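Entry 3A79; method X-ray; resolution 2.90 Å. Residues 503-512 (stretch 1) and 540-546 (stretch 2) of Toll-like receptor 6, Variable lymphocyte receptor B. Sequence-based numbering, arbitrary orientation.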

# COMPACT_ATOMS: atom_id res chain seq x y z
N TRP B 503 -4.88 -23.50 -12.36
CA TRP B 503 -5.99 -23.18 -11.48
C TRP B 503 -6.95 -22.24 -12.20
O TRP B 503 -6.66 -21.05 -12.35
N LEU B 504 -8.08 -22.77 -12.64
CA LEU B 504 -9.03 -21.98 -13.40
C LEU B 504 -10.20 -21.49 -12.55
O LEU B 504 -10.96 -20.61 -12.98
N HIS B 505 -10.33 -22.03 -11.34
CA HIS B 505 -11.50 -21.76 -10.49
C HIS B 505 -11.77 -20.28 -10.18
O HIS B 505 -11.04 -19.40 -10.61
N ASP B 506 -12.85 -20.04 -9.44
CA ASP B 506 -13.30 -18.70 -9.05
C ASP B 506 -13.22 -17.59 -10.10
O ASP B 506 -12.86 -16.45 -9.77
N ASN B 507 -13.58 -17.92 -11.34
CA ASN B 507 -13.65 -16.96 -12.44
C ASN B 507 -15.03 -16.91 -13.07
O ASN B 507 -15.67 -17.94 -13.23
N PRO B 508 -15.48 -15.70 -13.42
CA PRO B 508 -16.81 -15.44 -14.01
C PRO B 508 -16.87 -15.72 -15.51
O PRO B 508 -17.02 -14.78 -16.30
N TRP B 509 -16.79 -16.99 -15.90
CA TRP B 509 -16.72 -17.36 -17.32
C TRP B 509 -18.05 -17.18 -18.09
O TRP B 509 -19.10 -17.66 -17.64
N ASP B 510 -18.00 -16.52 -19.24
CA ASP B 510 -19.17 -16.41 -20.13
C ASP B 510 -19.40 -17.75 -20.82
O ASP B 510 -18.56 -18.21 -21.59
N CYS B 511 -20.55 -18.37 -20.54
CA CYS B 511 -20.84 -19.71 -21.04
C CYS B 511 -21.84 -19.78 -22.20
O CYS B 511 -22.53 -20.79 -22.37
N THR B 512 -21.92 -18.71 -22.98
CA THR B 512 -22.73 -18.71 -24.19
C THR B 512 -22.00 -19.48 -25.28
O THR B 512 -20.83 -19.20 -25.56
N ASP B 540 -14.34 -29.77 -12.44
CA ASP B 540 -15.57 -29.10 -12.01
C ASP B 540 -15.28 -27.66 -11.58
O ASP B 540 -16.12 -26.77 -11.75
N SER B 541 -14.08 -27.47 -11.03
CA SER B 541 -13.64 -26.20 -10.44
C SER B 541 -14.00 -24.94 -11.23
O SER B 541 -14.43 -23.94 -10.65
N ALA B 542 -13.83 -24.99 -12.55
CA ALA B 542 -14.24 -23.89 -13.42
C ALA B 542 -15.78 -23.82 -13.50
O ALA B 542 -16.42 -24.84 -13.78
N LYS B 543 -16.36 -22.64 -13.26
CA LYS B 543 -17.82 -22.48 -13.26
C LYS B 543 -18.33 -21.31 -14.13
O LYS B 543 -17.54 -20.48 -14.60
N CYS B 544 -19.65 -21.23 -14.34
CA CYS B 544 -20.24 -20.23 -15.23
C CYS B 544 -20.91 -19.05 -14.50
O CYS B 544 -21.52 -19.23 -13.44
N SER B 545 -20.81 -17.86 -15.08
CA SER B 545 -21.50 -16.68 -14.55
C SER B 545 -22.99 -16.77 -14.84
O SER B 545 -23.45 -16.24 -15.85
N GLY B 546 -23.73 -17.43 -13.96
CA GLY B 546 -25.17 -17.54 -14.11
C GLY B 546 -25.80 -18.80 -13.53
O GLY B 546 -26.63 -18.73 -12.62

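Packing of residues 503-512 against residues 540-546 in Toll-like receptor 6, Variable lymphocyte receptor B. The two stretches belong to one chain, neither has a regular helix or strand, and they bury 414 Å² between them, both sides summed. Ser545, Trp509 and Cys544 have the most surface covered by the opposing stretch.

Ser545 points its CA-to-CB bond toward stretch 1, with chi1 at -12°, between the usual wells. Its hydroxyl donates a hydrogen bond to the backbone carbonyl of Trp509, Ser545 OG to Trp509 O 2.7 Å, and its amide donates to the same acceptor, Ser545 N to Trp509 O 3.1 Å, in an almost perfectly straight N-H...O line of 178°. One carbonyl oxygen thus receives both the backbone and the side chain of a single serine. The hydroxyl also lies close to the preceding carbonyl, Ser545 OG to Pro508 O 2.9 Å, and the proline ring reaches it through CB, Pro508 CB lying 3.9 Å from Ser545 OG.

The CA-to-CB bond of Trp509 runs sideways to stretch 2, in the m rotamer with chi2 at 99°. Trp509 is buried, and its indole lies against Ala542 and the Lys543 carbonyl. That carbonyl meets the ring at its edge, near the ring plane, with Trp509 CD1 3.0 Å from Lys543 O; the ring nitrogen, for its part, bonds within its own stretch, where Trp509 NE1 makes a weak hydrogen bond to Leu504 O, 3.4 Å. The methyl of Ala542 approaches the same nitrogen obliquely, Ala542 CB to Trp509 NE1 4.2 Å, and also meets Leu504, an m, t rotamer, with 4.3 Å between Ala542 CB and Leu504 CB.

Cys544 makes the covalent link between the stretches. Its SG lies 2.0 Å from Cys511 SG, a disulfide with chi3 of -82°, close to the right-angled torsion such bonds favour. Both cysteines adopt m, but Cys511 directs its CA-to-CB bond toward stretch 2, whereas that of Cys544 points away overall.

Nearer the start of both stretches, Ser541, also m, points its CA-to-CB bond toward stretch 1 and packs against His505, a p rotamer: Ser541 CB and His505 CB are 3.8 Å apart, and His505 CB is 3.6 Å from Ser541 O. The CA-to-CB bond of Lys543 points away from stretch 1, and its closest contacts are made by its carbonyl O.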

# COMPACT_ATOMS: atom_id res chain seq x y z
CB TRP B 503 -5.49 -22.55 -10.18
CG TRP B 503 -4.93 -23.54 -9.20
CD1 TRP B 503 -5.54 -24.01 -8.07
CD2 TRP B 503 -3.64 -24.17 -9.24
NE1 TRP B 503 -4.72 -24.89 -7.42
CE2 TRP B 503 -3.55 -25.01 -8.11
CE3 TRP B 503 -2.56 -24.10 -10.13
CZ2 TRP B 503 -2.41 -25.78 -7.85
CZ3 TRP B 503 -1.44 -24.87 -9.87
CH2 TRP B 503 -1.38 -25.70 -8.74
CB LEU B 504 -9.53 -22.75 -14.62
CG LEU B 504 -8.59 -22.73 -15.82
CD1 LEU B 504 -8.97 -23.79 -16.84
CD2 LEU B 504 -8.58 -21.36 -16.46
CB HIS B 505 -11.47 -22.60 -9.21
CG HIS B 505 -10.41 -22.20 -8.23
ND1 HIS B 505 -9.14 -22.74 -8.25
CD2 HIS B 505 -10.44 -21.34 -7.19
CE1 HIS B 505 -8.43 -22.21 -7.27
NE2 HIS B 505 -9.19 -21.36 -6.61
CB ASP B 506 -12.62 -18.26 -7.76
CG ASP B 506 -13.19 -18.95 -6.54
OD1 ASP B 506 -14.11 -18.37 -5.92
OD2 ASP B 506 -12.75 -20.08 -6.22
CB ASN B 507 -12.63 -17.31 -13.53
CG ASN B 507 -11.30 -16.60 -13.33
OD1 ASN B 507 -10.43 -17.07 -12.60
ND2 ASN B 507 -11.13 -15.47 -14.00
CB PRO B 508 -16.98 -13.93 -13.77
CG PRO B 508 -15.58 -13.41 -13.79
CD PRO B 508 -14.81 -14.45 -13.03
CB TRP B 509 -16.23 -18.80 -17.47
CG TRP B 509 -14.92 -19.11 -16.77
CD1 TRP B 509 -14.75 -19.72 -15.55
CD2 TRP B 509 -13.60 -18.84 -17.26
NE1 TRP B 509 -13.41 -19.84 -15.26
CE2 TRP B 509 -12.69 -19.30 -16.29
CE3 TRP B 509 -13.10 -18.25 -18.43
CZ2 TRP B 509 -11.30 -19.19 -16.45
CZ3 TRP B 509 -11.72 -18.14 -18.58
CH2 TRP B 509 -10.85 -18.61 -17.60
CB ASP B 510 -18.98 -15.31 -21.19
CG ASP B 510 -20.23 -15.10 -22.06
OD1 ASP B 510 -20.15 -15.33 -23.29
OD2 ASP B 510 -21.30 -14.72 -21.52
CB CYS B 511 -21.26 -20.63 -19.88
SG CYS B 511 -19.87 -21.10 -18.84
CB THR B 512 -22.99 -17.29 -24.68
OG1 THR B 512 -23.18 -16.43 -23.55
CG2 THR B 512 -24.23 -17.25 -25.57
CB ASP B 540 -16.22 -29.85 -10.84
CG ASP B 540 -17.32 -30.81 -11.29
OD1 ASP B 540 -17.47 -31.02 -12.51
OD2 ASP B 540 -18.05 -31.33 -10.41
CB SER B 541 -12.13 -26.25 -10.20
OG SER B 541 -11.78 -27.35 -9.37
CB ALA B 542 -13.63 -24.05 -14.80
CB LYS B 543 -18.36 -22.34 -11.83
CG LYS B 543 -17.74 -23.29 -10.80
CD LYS B 543 -18.56 -24.57 -10.56
CE LYS B 543 -18.40 -25.04 -9.10
NZ LYS B 543 -18.62 -26.50 -8.87
CB CYS B 544 -21.28 -20.88 -16.15
SG CYS B 544 -20.69 -22.15 -17.31
CB SER B 545 -20.97 -15.40 -15.21
OG SER B 545 -19.79 -15.63 -15.95